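Side-chain contacts in phospholipase C beta (Meleagris gallopavo, PDB 1JAD), which belongs to the beta family of phospholipases C and, as this C-terminal region, forms a long bundle of alpha-helices that pairs with a second copy of itself: residues Val61-Pro66 with Ser74-Leu79; Met85-Leu90 with Glu236-Tyr241; Leu90-His95 with Lys228-Glu233. All blocks are in the same frame, centred on the assembly; numbering follows the deposited sequence.

Overall arrangement
The chain is almost wholly helical. All three contacts lie on one side of the chain's centre, and all use helix 75-155. Contact 1 comes first along the chain and joins helix 28-64 to the start of helix 75-155 across a short loop. Contacts 2 and 3 join helix 75-155 to helix 161-245, with the segments of contact 3 lying between those of contact 2 in sequence. Centre to centre, contacts 1 and 2 are about 15 Å apart and contacts 2 and 3 are about 9 Å apart. Phe63 touches Tyr241, and Ile88 touches Leu230, so packing runs on from contact to contact. Three helices are thus held together at this end, and contacts 2 and 3 also touch the second subunit.

Contact 1 (Val61-Pro66 with Ser74-Leu79)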
# COMPACT_ATOMS: atom_id res chain seq x y z
N VAL A 61 -35.60 -32.44 -30.00
CA VAL A 61 -36.26 -32.10 -31.25
C VAL A 61 -35.50 -32.72 -32.43
O VAL A 61 -36.07 -33.48 -33.21
CB VAL A 61 -36.31 -30.56 -31.44
CG1 VAL A 61 -37.01 -30.21 -32.74
CG2 VAL A 61 -37.03 -29.93 -30.27
N LEU A 62 -34.21 -32.41 -32.53
CA LEU A 62 -33.38 -32.93 -33.61
C LEU A 62 -33.44 -34.45 -33.73
O LEU A 62 -33.63 -34.98 -34.83
CB LEU A 62 -31.93 -32.47 -33.41
CG LEU A 62 -31.73 -30.96 -33.36
CD1 LEU A 62 -30.26 -30.62 -33.19
CD2 LEU A 62 -32.27 -30.34 -34.63
N PHE A 63 -33.28 -35.14 -32.61
CA PHE A 63 -33.31 -36.60 -32.59
C PHE A 63 -34.64 -37.21 -33.03
O PHE A 63 -34.67 -38.05 -33.94
CB PHE A 63 -32.96 -37.12 -31.19
CG PHE A 63 -31.49 -37.26 -30.94
CD1 PHE A 63 -31.00 -37.43 -29.65
CD2 PHE A 63 -30.58 -37.28 -32.00
CE1 PHE A 63 -29.64 -37.61 -29.41
CE2 PHE A 63 -29.22 -37.46 -31.77
CZ PHE A 63 -28.74 -37.63 -30.48
N LEU A 64 -35.73 -36.81 -32.39
CA LEU A 64 -37.04 -37.35 -32.71
C LEU A 64 -37.70 -36.74 -33.94
O LEU A 64 -38.87 -37.01 -34.22
CB LEU A 64 -37.96 -37.21 -31.50
CG LEU A 64 -37.47 -37.99 -30.28
CD1 LEU A 64 -38.46 -37.81 -29.12
CD2 LEU A 64 -37.31 -39.46 -30.63
N GLU A 65 -36.94 -35.94 -34.69
CA GLU A 65 -37.45 -35.31 -35.89
C GLU A 65 -37.47 -36.35 -37.02
O GLU A 65 -36.48 -37.04 -37.25
CB GLU A 65 -36.56 -34.13 -36.30
CG GLU A 65 -37.15 -33.23 -37.39
CD GLU A 65 -38.34 -32.42 -36.90
OE1 GLU A 65 -38.16 -31.60 -35.96
OE2 GLU A 65 -39.46 -32.60 -37.44
N PRO A 66 -38.61 -36.48 -37.72
CA PRO A 66 -38.68 -37.45 -38.81
C PRO A 66 -37.63 -37.10 -39.84
O PRO A 66 -37.34 -35.93 -40.07
CB PRO A 66 -40.11 -37.27 -39.32
CG PRO A 66 -40.38 -35.81 -39.03
CD PRO A 66 -39.89 -35.76 -37.60
N SER A 74 -26.27 -43.60 -41.10
CA SER A 74 -27.20 -43.24 -40.04
C SER A 74 -27.03 -41.79 -39.61
O SER A 74 -25.92 -41.30 -39.36
CB SER A 74 -27.00 -44.17 -38.83
OG SER A 74 -27.94 -43.87 -37.81
N GLN A 75 -28.16 -41.09 -39.52
CA GLN A 75 -28.18 -39.69 -39.14
C GLN A 75 -28.32 -39.49 -37.63
O GLN A 75 -28.32 -38.36 -37.14
CB GLN A 75 -29.31 -38.97 -39.88
CG GLN A 75 -30.55 -39.84 -40.17
CD GLN A 75 -30.32 -40.86 -41.30
OE1 GLN A 75 -31.19 -41.68 -41.61
NE2 GLN A 75 -29.15 -40.78 -41.94
N VAL A 76 -28.44 -40.59 -36.88
CA VAL A 76 -28.56 -40.51 -35.43
C VAL A 76 -27.17 -40.31 -34.85
O VAL A 76 -26.98 -39.55 -33.90
CB VAL A 76 -29.18 -41.80 -34.85
CG1 VAL A 76 -28.24 -42.97 -35.06
CG2 VAL A 76 -29.47 -41.61 -33.37
N VAL A 77 -26.19 -41.00 -35.43
CA VAL A 77 -24.81 -40.89 -34.98
C VAL A 77 -24.32 -39.49 -35.32
O VAL A 77 -23.63 -38.85 -34.53
CB VAL A 77 -23.92 -41.93 -35.69
CG1 VAL A 77 -22.48 -41.80 -35.21
CG2 VAL A 77 -24.44 -43.33 -35.42
N GLU A 78 -24.70 -39.03 -36.50
CA GLU A 78 -24.32 -37.70 -36.99
C GLU A 78 -24.63 -36.67 -35.92
O GLU A 78 -23.90 -35.69 -35.76
CB GLU A 78 -25.13 -37.38 -38.25
CG GLU A 78 -25.04 -38.43 -39.36
CD GLU A 78 -23.80 -38.29 -40.22
OE1 GLU A 78 -22.68 -38.23 -39.66
OE2 GLU A 78 -23.95 -38.26 -41.46
N LEU A 79 -25.71 -36.90 -35.19
CA LEU A 79 -26.15 -36.00 -34.13
C LEU A 79 -25.56 -36.37 -32.78
O LEU A 79 -25.23 -35.50 -31.97
CB LEU A 79 -27.67 -36.00 -34.02
CG LEU A 79 -28.50 -35.45 -35.17
CD1 LEU A 79 -29.97 -35.75 -34.94
CD2 LEU A 79 -28.27 -33.95 -35.29
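Val76 and Leu79, in the first turns of helix 75-155, pack against Phe63 and Leu62 at the end of helix 28-64. This is an antiparallel helical hairpin, closed by a short loop. Ser74 sits at the N-cap of the second helix. Ser74 OG accepts a weak capping bond from Val76 N at 3.4 Å. Val76 follows and meets the Phe63 ring through its backbone, with Val76 O 3.7 Å from Phe63 CE2. The carbonyl lies oblique to the ring. Val76 CG2 is a more distant neighbour, 4.5 Å from Phe63 CE2. One turn on, Leu79 points at helix 28-64 and slides past Phe63 in the opposite direction. The modelled approach of its CB to the ring is too short to be trusted. Phe63 also touches Tyr241, Met242 and Val245 of helix 161-245, so the third helix packs on it as well. Leu79 carries CG beside its backbone N (chi1 -66°), and chi2 near 171° stretches CD1 outward. That methyl reaches both Leu62 CB, at 4.1 Å, and the backbone, with Leu79 CD1 3.7 Å from Leu62 O.

Contact 2 (Met85-Leu90 with Glu236-Tyr241)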
# COMPACT_ATOMS: atom_id res chain seq x y z
N MSE A 85 -19.79 -33.05 -28.80
CA MSE A 85 -18.87 -31.94 -28.98
C MSE A 85 -19.43 -30.60 -28.49
O MSE A 85 -18.66 -29.74 -28.06
CB MSE A 85 -18.45 -31.84 -30.45
CG MSE A 85 -17.18 -31.00 -30.68
SE MSE A 85 -15.71 -31.60 -29.72
CE MSE A 85 -15.62 -33.36 -30.28
N GLU A 86 -20.74 -30.41 -28.56
CA GLU A 86 -21.32 -29.17 -28.07
C GLU A 86 -21.33 -29.17 -26.55
O GLU A 86 -21.34 -28.11 -25.92
CB GLU A 86 -22.73 -28.97 -28.61
CG GLU A 86 -22.77 -28.49 -30.05
CD GLU A 86 -24.18 -28.19 -30.53
OE1 GLU A 86 -24.90 -27.43 -29.84
OE2 GLU A 86 -24.56 -28.72 -31.60
N LEU A 87 -21.35 -30.36 -25.96
CA LEU A 87 -21.31 -30.47 -24.52
C LEU A 87 -19.86 -30.24 -24.11
O LEU A 87 -19.59 -29.52 -23.16
CB LEU A 87 -21.78 -31.85 -24.05
CG LEU A 87 -23.29 -32.09 -24.15
CD1 LEU A 87 -23.58 -33.54 -23.76
CD2 LEU A 87 -24.05 -31.12 -23.25
N ILE A 88 -18.92 -30.84 -24.84
CA ILE A 88 -17.51 -30.64 -24.54
C ILE A 88 -17.22 -29.14 -24.57
O ILE A 88 -16.69 -28.59 -23.59
CB ILE A 88 -16.61 -31.34 -25.58
CG1 ILE A 88 -16.72 -32.85 -25.45
CG2 ILE A 88 -15.16 -30.89 -25.38
CD1 ILE A 88 -16.14 -33.39 -24.17
N HIS A 89 -17.55 -28.48 -25.68
CA HIS A 89 -17.32 -27.05 -25.78
C HIS A 89 -18.00 -26.30 -24.66
O HIS A 89 -17.43 -25.36 -24.10
CB HIS A 89 -17.77 -26.52 -27.14
CG HIS A 89 -16.85 -26.88 -28.26
ND1 HIS A 89 -17.02 -26.43 -29.55
CD2 HIS A 89 -15.72 -27.64 -28.27
CE1 HIS A 89 -16.04 -26.89 -30.31
NE2 HIS A 89 -15.24 -27.62 -29.56
N LEU A 90 -19.22 -26.69 -24.32
CA LEU A 90 -19.93 -26.03 -23.23
C LEU A 90 -19.13 -26.21 -21.94
O LEU A 90 -19.07 -25.30 -21.11
CB LEU A 90 -21.32 -26.63 -23.03
CG LEU A 90 -22.02 -26.04 -21.81
CD1 LEU A 90 -22.17 -24.55 -22.01
CD2 LEU A 90 -23.37 -26.70 -21.60
N GLU A 236 -20.64 -40.22 -21.16
CA GLU A 236 -21.49 -41.01 -20.28
C GLU A 236 -22.87 -40.36 -20.17
O GLU A 236 -23.88 -40.98 -20.47
CB GLU A 236 -20.88 -41.15 -18.89
CG GLU A 236 -19.58 -41.94 -18.83
CD GLU A 236 -19.10 -42.16 -17.39
OE1 GLU A 236 -18.89 -41.16 -16.67
OE2 GLU A 236 -18.93 -43.33 -16.99
N MSE A 237 -22.89 -39.10 -19.73
CA MSE A 237 -24.15 -38.37 -19.58
C MSE A 237 -24.99 -38.50 -20.85
O MSE A 237 -26.23 -38.46 -20.80
CB MSE A 237 -23.86 -36.90 -19.26
CG MSE A 237 -25.11 -36.04 -18.98
SE MSE A 237 -25.79 -35.14 -20.41
CE MSE A 237 -24.46 -33.97 -20.70
N VAL A 238 -24.33 -38.66 -21.99
CA VAL A 238 -25.02 -38.82 -23.27
C VAL A 238 -25.59 -40.23 -23.36
O VAL A 238 -26.76 -40.41 -23.69
CB VAL A 238 -24.07 -38.60 -24.47
CG1 VAL A 238 -24.80 -38.87 -25.78
CG2 VAL A 238 -23.54 -37.18 -24.46
N LYS A 239 -24.76 -41.22 -23.05
CA LYS A 239 -25.18 -42.63 -23.07
C LYS A 239 -26.49 -42.75 -22.30
O LYS A 239 -27.47 -43.32 -22.79
CB LYS A 239 -24.10 -43.49 -22.42
CG LYS A 239 -24.35 -44.98 -22.49
CD LYS A 239 -23.25 -45.75 -21.76
CE LYS A 239 -21.86 -45.38 -22.29
NZ LYS A 239 -21.72 -45.65 -23.75
N ASN A 240 -26.51 -42.21 -21.08
CA ASN A 240 -27.71 -42.23 -20.25
C ASN A 240 -28.82 -41.50 -20.99
O ASN A 240 -29.99 -41.88 -20.91
CB ASN A 240 -27.46 -41.51 -18.92
CG ASN A 240 -26.59 -42.31 -17.96
OD1 ASN A 240 -25.49 -42.74 -18.30
ND2 ASN A 240 -27.10 -42.51 -16.74
N TYR A 241 -28.44 -40.45 -21.71
CA TYR A 241 -29.37 -39.62 -22.47
C TYR A 241 -29.98 -40.38 -23.65
O TYR A 241 -31.17 -40.21 -23.96
CB TYR A 241 -28.64 -38.37 -22.96
CG TYR A 241 -29.51 -37.37 -23.68
CD1 TYR A 241 -30.55 -36.72 -23.02
CD2 TYR A 241 -29.29 -37.06 -25.02
CE1 TYR A 241 -31.36 -35.79 -23.67
CE2 TYR A 241 -30.09 -36.13 -25.69
CZ TYR A 241 -31.12 -35.50 -25.00
OH TYR A 241 -31.90 -34.57 -25.65
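Leu87 meets Met237 and Val238 across two helices, and it makes all the direct contacts between 85-90 and 236-241. Met85 comes first in the segment and turns elsewhere, packing on Arg147 of the second subunit. Glu86 serves helix 28-64 instead: its OE2 is hydrogen-bonded to Tyr59 OH, and OE1 has a long, weak ion pair with Lys58. Leu87 follows and is buried. Its CG lies beside the backbone N (chi1 -74°), and chi2 near 175° carries CD1 straight out toward helix 161-245. Leu87 CD1 rests against Val238 CG2 at 3.7 Å. The other partner of the leucine is the end methyl of Met237, modelled as selenomethionine. Met237 CE approaches both branches of the leucine, and lies 3.8 Å from Leu87 CD2. Its approach to CD1 is very short in the model, so the exact value is doubtful. The chain of Met237 bends at chi2 and chi3, which brings CE back over the leucine. Leu87 also touches Leu55 of helix 28-64 and Val234 of helix 161-245. It therefore sits in the core of a three-helix bundle, where helix 75-155 runs antiparallel to both neighbours. Ile88 extends this apolar layer along helix 161-245, touching Leu230 and Val234. His89 turns to the dimer side and packs on Glu144 of the second subunit. One face of its imidazole is covered within the same helix by Met85 CG, 4.0 Å above the His89 ring plane and offset toward the rim.

Contact 3 (Leu90-His95 with Lys228-Glu233); sequences LGEEYH and KTLTVE
This is a small, buried apolar contact between helix 75-155 and helix 161-245, centred on Leu230 packed over Gly91 and Glu92. The backbones come close here: the CA atoms of Gly91 and Leu230 are 6.9 Å apart. Gly91 has no side chain, so the leucine can press on the helix backbone itself. Leu230 CD1 lies 3.8 Å from Gly91 CA. Its other methyl turns to the next residue, with Leu230 CD2 3.9 Å from Glu92 N. Leu230 CG lies anti to the backbone N (chi1 176°), and chi2 near 62° turns CD1 to Gly91 and CD2 to Glu92. The aliphatic part of Glu92 completes the patch: Glu92 CG is 4.0 Å from Leu230 CD2, and the two side chains cross at about a right angle. Beyond CG the glutamate is extended. It also packs on Leu227 and on His175 of the second subunit. Within helix 161-245, Thr229 OG1 donates to Glu233 OE2, one turn on, and meets it nearly along the carboxylate C-O bond. The modelled length, 2.5 Å from Thr229 OG1 to Glu233 OE2, is doubtfully short. Thr229 OG1 is also hydrogen-bonded to Lys226 O. His95 points toward the same helix and packs on Tyr223 and Lys226. A glycine where two antiparallel helices come close lets a leucine pack on the backbone, as in other helical bundles.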
# COMPACT_ATOMS: atom_id res chain seq x y z
N LEU A 90 -19.22 -26.69 -24.32
CA LEU A 90 -19.93 -26.03 -23.23
C LEU A 90 -19.13 -26.21 -21.94
O LEU A 90 -19.07 -25.30 -21.11
CB LEU A 90 -21.32 -26.63 -23.03
CG LEU A 90 -22.02 -26.04 -21.81
CD1 LEU A 90 -22.17 -24.55 -22.01
CD2 LEU A 90 -23.37 -26.70 -21.60
N GLY A 91 -18.54 -27.39 -21.77
CA GLY A 91 -17.76 -27.64 -20.57
C GLY A 91 -16.53 -26.75 -20.55
O GLY A 91 -16.20 -26.17 -19.51
N GLU A 92 -15.88 -26.64 -21.70
CA GLU A 92 -14.67 -25.82 -21.82
C GLU A 92 -14.89 -24.36 -21.43
O GLU A 92 -14.11 -23.80 -20.66
CB GLU A 92 -14.11 -25.90 -23.25
CG GLU A 92 -13.56 -27.28 -23.63
CD GLU A 92 -13.03 -27.36 -25.07
OE1 GLU A 92 -12.40 -28.38 -25.42
OE2 GLU A 92 -13.23 -26.40 -25.85
N GLU A 93 -15.95 -23.74 -21.95
CA GLU A 93 -16.21 -22.35 -21.63
C GLU A 93 -16.72 -22.21 -20.20
O GLU A 93 -16.41 -21.23 -19.52
CB GLU A 93 -17.22 -21.74 -22.62
CG GLU A 93 -17.03 -20.23 -22.90
CD GLU A 93 -17.03 -19.35 -21.64
OE1 GLU A 93 -18.06 -19.32 -20.91
OE2 GLU A 93 -16.01 -18.67 -21.38
N TYR A 94 -17.49 -23.19 -19.74
CA TYR A 94 -18.05 -23.17 -18.39
C TYR A 94 -16.98 -23.19 -17.28
O TYR A 94 -16.98 -22.33 -16.38
CB TYR A 94 -18.99 -24.36 -18.19
CG TYR A 94 -19.47 -24.53 -16.76
CD1 TYR A 94 -20.25 -23.56 -16.14
CD2 TYR A 94 -19.10 -25.65 -16.01
CE1 TYR A 94 -20.65 -23.68 -14.80
CE2 TYR A 94 -19.49 -25.79 -14.67
CZ TYR A 94 -20.26 -24.80 -14.07
OH TYR A 94 -20.60 -24.91 -12.74
N HIS A 95 -16.09 -24.16 -17.34
CA HIS A 95 -15.05 -24.26 -16.32
C HIS A 95 -14.08 -23.10 -16.44
O HIS A 95 -13.68 -22.53 -15.42
CB HIS A 95 -14.35 -25.60 -16.45
CG HIS A 95 -15.25 -26.77 -16.19
ND1 HIS A 95 -15.84 -27.00 -14.97
CD2 HIS A 95 -15.69 -27.75 -17.01
CE1 HIS A 95 -16.60 -28.07 -15.04
NE2 HIS A 95 -16.54 -28.55 -16.28
N LYS A 228 -9.73 -32.49 -17.73
CA LYS A 228 -9.18 -33.82 -17.97
C LYS A 228 -10.23 -34.93 -17.86
O LYS A 228 -10.10 -35.99 -18.47
CB LYS A 228 -8.01 -34.06 -17.00
CG LYS A 228 -6.85 -33.07 -17.23
CD LYS A 228 -5.88 -32.95 -16.05
CE LYS A 228 -5.12 -34.22 -15.78
NZ LYS A 228 -4.19 -34.04 -14.62
N THR A 229 -11.28 -34.69 -17.08
CA THR A 229 -12.34 -35.67 -16.93
C THR A 229 -13.52 -35.33 -17.81
O THR A 229 -14.37 -36.18 -18.08
CB THR A 229 -12.84 -35.75 -15.48
OG1 THR A 229 -13.25 -34.44 -15.05
CG2 THR A 229 -11.76 -36.29 -14.56
N LEU A 230 -13.58 -34.08 -18.26
CA LEU A 230 -14.66 -33.58 -19.11
C LEU A 230 -15.10 -34.53 -20.23
O LEU A 230 -16.29 -34.79 -20.37
CB LEU A 230 -14.27 -32.24 -19.74
CG LEU A 230 -15.22 -31.57 -20.74
CD1 LEU A 230 -16.56 -31.25 -20.07
CD2 LEU A 230 -14.57 -30.30 -21.27
N THR A 231 -14.15 -35.04 -21.01
CA THR A 231 -14.47 -35.94 -22.12
C THR A 231 -15.32 -37.16 -21.73
O THR A 231 -16.18 -37.58 -22.50
CB THR A 231 -13.19 -36.45 -22.81
OG1 THR A 231 -12.47 -35.34 -23.37
CG2 THR A 231 -13.54 -37.42 -23.92
N VAL A 232 -15.07 -37.72 -20.56
CA VAL A 232 -15.81 -38.88 -20.08
C VAL A 232 -17.15 -38.51 -19.44
O VAL A 232 -18.17 -39.14 -19.70
CB VAL A 232 -14.97 -39.69 -19.04
CG1 VAL A 232 -15.82 -40.77 -18.41
CG2 VAL A 232 -13.79 -40.33 -19.73
N GLU A 233 -17.15 -37.48 -18.60
CA GLU A 233 -18.38 -37.04 -17.94
C GLU A 233 -19.49 -36.69 -18.94
O GLU A 233 -20.66 -36.60 -18.57
CB GLU A 233 -18.10 -35.84 -17.03
CG GLU A 233 -17.18 -36.12 -15.85
CD GLU A 233 -16.93 -34.88 -15.00
OE1 GLU A 233 -17.91 -34.32 -14.47
OE2 GLU A 233 -15.76 -34.47 -14.87